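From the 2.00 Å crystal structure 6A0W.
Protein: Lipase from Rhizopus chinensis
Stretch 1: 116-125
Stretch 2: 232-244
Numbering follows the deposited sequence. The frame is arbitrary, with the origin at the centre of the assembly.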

# COMPACT_ATOMS: atom_id res chain seq x y z
N ALA A 116 13.04 9.82 -2.55
CA ALA A 116 12.65 8.54 -3.16
C ALA A 116 11.82 8.75 -4.44
O ALA A 116 12.01 8.09 -5.44
CB ALA A 116 11.87 7.70 -2.18
N ILE A 117 10.96 9.76 -4.43
CA ILE A 117 10.13 10.05 -5.60
C ILE A 117 10.93 10.77 -6.67
O ILE A 117 10.83 10.44 -7.86
CB ILE A 117 8.92 10.93 -5.22
CG1 ILE A 117 8.03 10.21 -4.21
CG2 ILE A 117 8.11 11.28 -6.45
CD1 ILE A 117 7.76 8.75 -4.53
N THR A 118 11.68 11.80 -6.26
CA THR A 118 12.48 12.56 -7.23
C THR A 118 13.57 11.69 -7.88
O THR A 118 13.78 11.80 -9.05
CB THR A 118 13.13 13.83 -6.64
OG1 THR A 118 14.14 13.44 -5.73
CG2 THR A 118 12.13 14.68 -5.93
N ASP A 119 14.15 10.73 -7.18
CA ASP A 119 15.23 9.92 -7.76
C ASP A 119 14.74 8.66 -8.44
O ASP A 119 15.55 7.83 -8.84
CB ASP A 119 16.23 9.51 -6.67
CG ASP A 119 16.99 10.71 -6.10
OD1 ASP A 119 16.81 11.82 -6.66
OD2 ASP A 119 17.62 10.58 -5.02
N MET A 120 13.43 8.41 -8.39
CA MET A 120 12.93 7.07 -8.70
C MET A 120 13.33 6.80 -10.15
O MET A 120 13.17 7.69 -10.96
CB MET A 120 11.39 7.03 -8.58
CG MET A 120 10.78 5.66 -8.84
SD MET A 120 8.99 5.67 -8.58
CE MET A 120 8.95 5.74 -6.80
N VAL A 121 13.70 5.58 -10.48
CA VAL A 121 13.87 5.19 -11.88
C VAL A 121 12.80 4.16 -12.29
O VAL A 121 12.43 3.27 -11.52
CB VAL A 121 15.28 4.61 -12.16
CG1 VAL A 121 16.37 5.58 -11.70
CG2 VAL A 121 15.49 3.26 -11.52
N PHE A 122 12.43 4.21 -13.56
CA PHE A 122 11.21 3.55 -14.04
C PHE A 122 11.44 2.19 -14.66
O PHE A 122 10.49 1.48 -14.96
CB PHE A 122 10.48 4.45 -15.04
CG PHE A 122 10.18 5.82 -14.51
CD1 PHE A 122 9.99 6.04 -13.15
CD2 PHE A 122 10.14 6.89 -15.37
CE1 PHE A 122 9.74 7.30 -12.66
CE2 PHE A 122 9.91 8.16 -14.89
CZ PHE A 122 9.69 8.37 -13.54
N THR A 123 12.70 1.77 -14.74
CA THR A 123 13.06 0.52 -15.39
C THR A 123 12.29 -0.69 -14.85
O THR A 123 12.24 -0.93 -13.65
CB THR A 123 14.56 0.26 -15.16
OG1 THR A 123 15.27 1.45 -15.45
CG2 THR A 123 15.09 -0.84 -16.05
N PHE A 124 11.81 -1.50 -15.77
CA PHE A 124 11.15 -2.76 -15.49
C PHE A 124 12.12 -3.90 -15.39
O PHE A 124 13.15 -3.88 -16.01
CB PHE A 124 10.21 -3.08 -16.66
CG PHE A 124 8.95 -2.27 -16.66
CD1 PHE A 124 8.06 -2.36 -15.60
CD2 PHE A 124 8.61 -1.50 -17.76
CE1 PHE A 124 6.85 -1.68 -15.64
CE2 PHE A 124 7.41 -0.81 -17.80
CZ PHE A 124 6.53 -0.92 -16.74
N THR A 125 11.76 -4.91 -14.61
CA THR A 125 12.29 -6.25 -14.70
C THR A 125 11.10 -7.14 -15.06
O THR A 125 9.98 -6.81 -14.69
CB THR A 125 12.76 -6.77 -13.33
OG1 THR A 125 13.68 -5.86 -12.76
CG2 THR A 125 13.42 -8.14 -13.45
N ILE A 232 0.98 12.80 -4.49
CA ILE A 232 1.66 12.50 -5.75
C ILE A 232 1.95 11.02 -6.00
O ILE A 232 2.03 10.56 -7.14
CB ILE A 232 2.97 13.29 -5.87
CG1 ILE A 232 3.51 13.22 -7.29
CG2 ILE A 232 4.01 12.86 -4.85
CD1 ILE A 232 4.60 14.23 -7.50
N VAL A 233 2.14 10.27 -4.93
CA VAL A 233 2.83 8.99 -5.11
C VAL A 233 2.04 7.97 -5.96
O VAL A 233 2.63 7.15 -6.71
CB VAL A 233 3.30 8.38 -3.75
CG1 VAL A 233 4.01 7.05 -4.01
CG2 VAL A 233 4.31 9.30 -3.07
N PRO A 234 0.70 7.97 -5.83
CA PRO A 234 -0.06 7.04 -6.67
C PRO A 234 -0.07 7.38 -8.15
O PRO A 234 -0.71 6.67 -8.95
CB PRO A 234 -1.48 7.10 -6.08
CG PRO A 234 -1.22 7.39 -4.62
CD PRO A 234 -0.04 8.32 -4.59
N HIS A 235 0.56 8.50 -8.48
CA HIS A 235 0.64 8.95 -9.84
C HIS A 235 2.03 8.78 -10.43
O HIS A 235 2.30 9.32 -11.49
CB HIS A 235 0.20 10.43 -9.94
CG HIS A 235 -1.16 10.66 -9.37
ND1 HIS A 235 -2.29 10.18 -9.99
CD2 HIS A 235 -1.55 11.06 -8.14
CE1 HIS A 235 -3.34 10.39 -9.20
NE2 HIS A 235 -2.92 10.90 -8.06
N VAL A 236 2.89 8.02 -9.76
CA VAL A 236 4.18 7.65 -10.34
C VAL A 236 4.37 6.14 -10.13
O VAL A 236 3.83 5.57 -9.18
CB VAL A 236 5.37 8.40 -9.68
CG1 VAL A 236 5.19 9.90 -9.73
CG2 VAL A 236 5.56 7.96 -8.25
N PRO A 237 5.22 5.50 -10.93
CA PRO A 237 5.76 6.02 -12.18
C PRO A 237 4.67 6.30 -13.19
O PRO A 237 3.55 5.82 -13.04
CB PRO A 237 6.59 4.84 -12.71
CG PRO A 237 6.93 4.03 -11.53
CD PRO A 237 5.85 4.24 -10.51
N PRO A 238 5.02 6.89 -14.33
CA PRO A 238 3.97 7.35 -15.24
C PRO A 238 3.32 6.23 -16.03
O PRO A 238 3.98 5.28 -16.46
CB PRO A 238 4.75 8.26 -16.20
CG PRO A 238 5.99 8.65 -15.43
CD PRO A 238 6.35 7.38 -14.71
N GLN A 239 2.01 6.31 -16.22
CA GLN A 239 1.35 5.48 -17.23
C GLN A 239 2.07 5.47 -18.59
O GLN A 239 2.18 4.42 -19.21
CB GLN A 239 -0.08 5.95 -17.43
CG GLN A 239 -1.14 5.01 -16.94
CD GLN A 239 -2.52 5.52 -17.28
OE1 GLN A 239 -2.91 6.59 -16.83
NE2 GLN A 239 -3.18 4.84 -18.18
N ALA A 240 2.53 6.62 -19.05
CA ALA A 240 3.18 6.70 -20.38
C ALA A 240 4.41 5.81 -20.50
O ALA A 240 4.76 5.39 -21.59
CB ALA A 240 3.52 8.15 -20.72
N PHE A 241 4.98 5.38 -19.39
CA PHE A 241 6.07 4.43 -19.42
C PHE A 241 5.58 2.97 -19.46
O PHE A 241 6.39 2.05 -19.60
CB PHE A 241 6.95 4.67 -18.21
CG PHE A 241 8.35 4.18 -18.37
CD1 PHE A 241 8.70 2.87 -17.98
CD2 PHE A 241 9.33 5.05 -18.85
CE1 PHE A 241 10.02 2.41 -18.11
CE2 PHE A 241 10.64 4.58 -18.99
CZ PHE A 241 10.98 3.27 -18.62
N GLY A 242 4.27 2.74 -19.35
CA GLY A 242 3.72 1.37 -19.39
C GLY A 242 3.08 0.86 -18.09
O GLY A 242 2.53 -0.24 -18.05
N TYR A 243 3.14 1.66 -17.04
CA TYR A 243 2.67 1.25 -15.72
C TYR A 243 1.14 1.40 -15.69
O TYR A 243 0.57 2.28 -16.36
CB TYR A 243 3.32 2.14 -14.65
CG TYR A 243 4.76 1.77 -14.29
CD1 TYR A 243 5.85 2.21 -15.04
CD2 TYR A 243 5.03 0.89 -13.26
CE1 TYR A 243 7.16 1.84 -14.71
CE2 TYR A 243 6.32 0.54 -12.91
CZ TYR A 243 7.38 1.00 -13.64
OH TYR A 243 8.63 0.56 -13.29
N LEU A 244 0.50 0.56 -14.87
CA LEU A 244 -0.96 0.61 -14.72
C LEU A 244 -1.38 0.08 -13.37
O LEU A 244 -0.84 -0.93 -12.94
CB LEU A 244 -1.65 -0.19 -15.81
CG LEU A 244 -3.17 -0.05 -15.93
CD1 LEU A 244 -3.53 1.36 -16.39
CD2 LEU A 244 -3.67 -1.09 -16.94

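The two stretches run side by side in the same direction: the CA atoms of Ile117 and Val233 are 7.4 Å apart, those of Phe122 and Pro237 6.3 Å, and those of Phe124 and Gly242 9.4 Å. No strand pairing joins them, so side chains do most of the work.

Contact begins at Val233, in a short 3-10 segment, whose CG2 lies 3.8 Å from CD1 of Ile117 at the end of the helix. Two branched aliphatic side chains suit this buried spot, where methyl group meets methyl group. The backbone turns here, with Val236 N bonding to Val233 O, and Val236 points toward stretch 1; its CG2 sits 4.1 Å from SD of Met120, whose long unbranched chain spans the gap.

A cis peptide bond introduces Pro237, and the two prolines that follow one another here offer rigid hydrocarbon surfaces to Phe122. Pro237 CB is 3.6 Å from Phe122 CD1, while Pro238 CD lies over one face of the Phe122 ring, 3.7 Å from its centroid. The CH groups of a proline CD, next to nitrogen, are slightly polarised and suit the pi cloud.

Phe241 extends the aromatic cluster. Its face receives the edge of the Phe122 ring, with planes at 69°, and Phe122 CB also sits over that face, 3.6 Å from the ring centroid.

Gly242 has phi near 113°, where a CB would jam against the preceding carbonyl; an ideal CB would also lie a tight 3.5 Å from Phe124 CE2. Glycine thus answers both the backbone and the neighbouring ring.

Tyr243 closes the contact by serving two roles. Its ring forms an offset stack with Phe124, centroids 4.4 Å apart, and its hydroxyl OH donates a 2.7 Å hydrogen bond to Phe122 O, the one hydrogen bond between the stretches. Tyrosine thereby satisfies a loop carbonyl within an otherwise largely apolar contact.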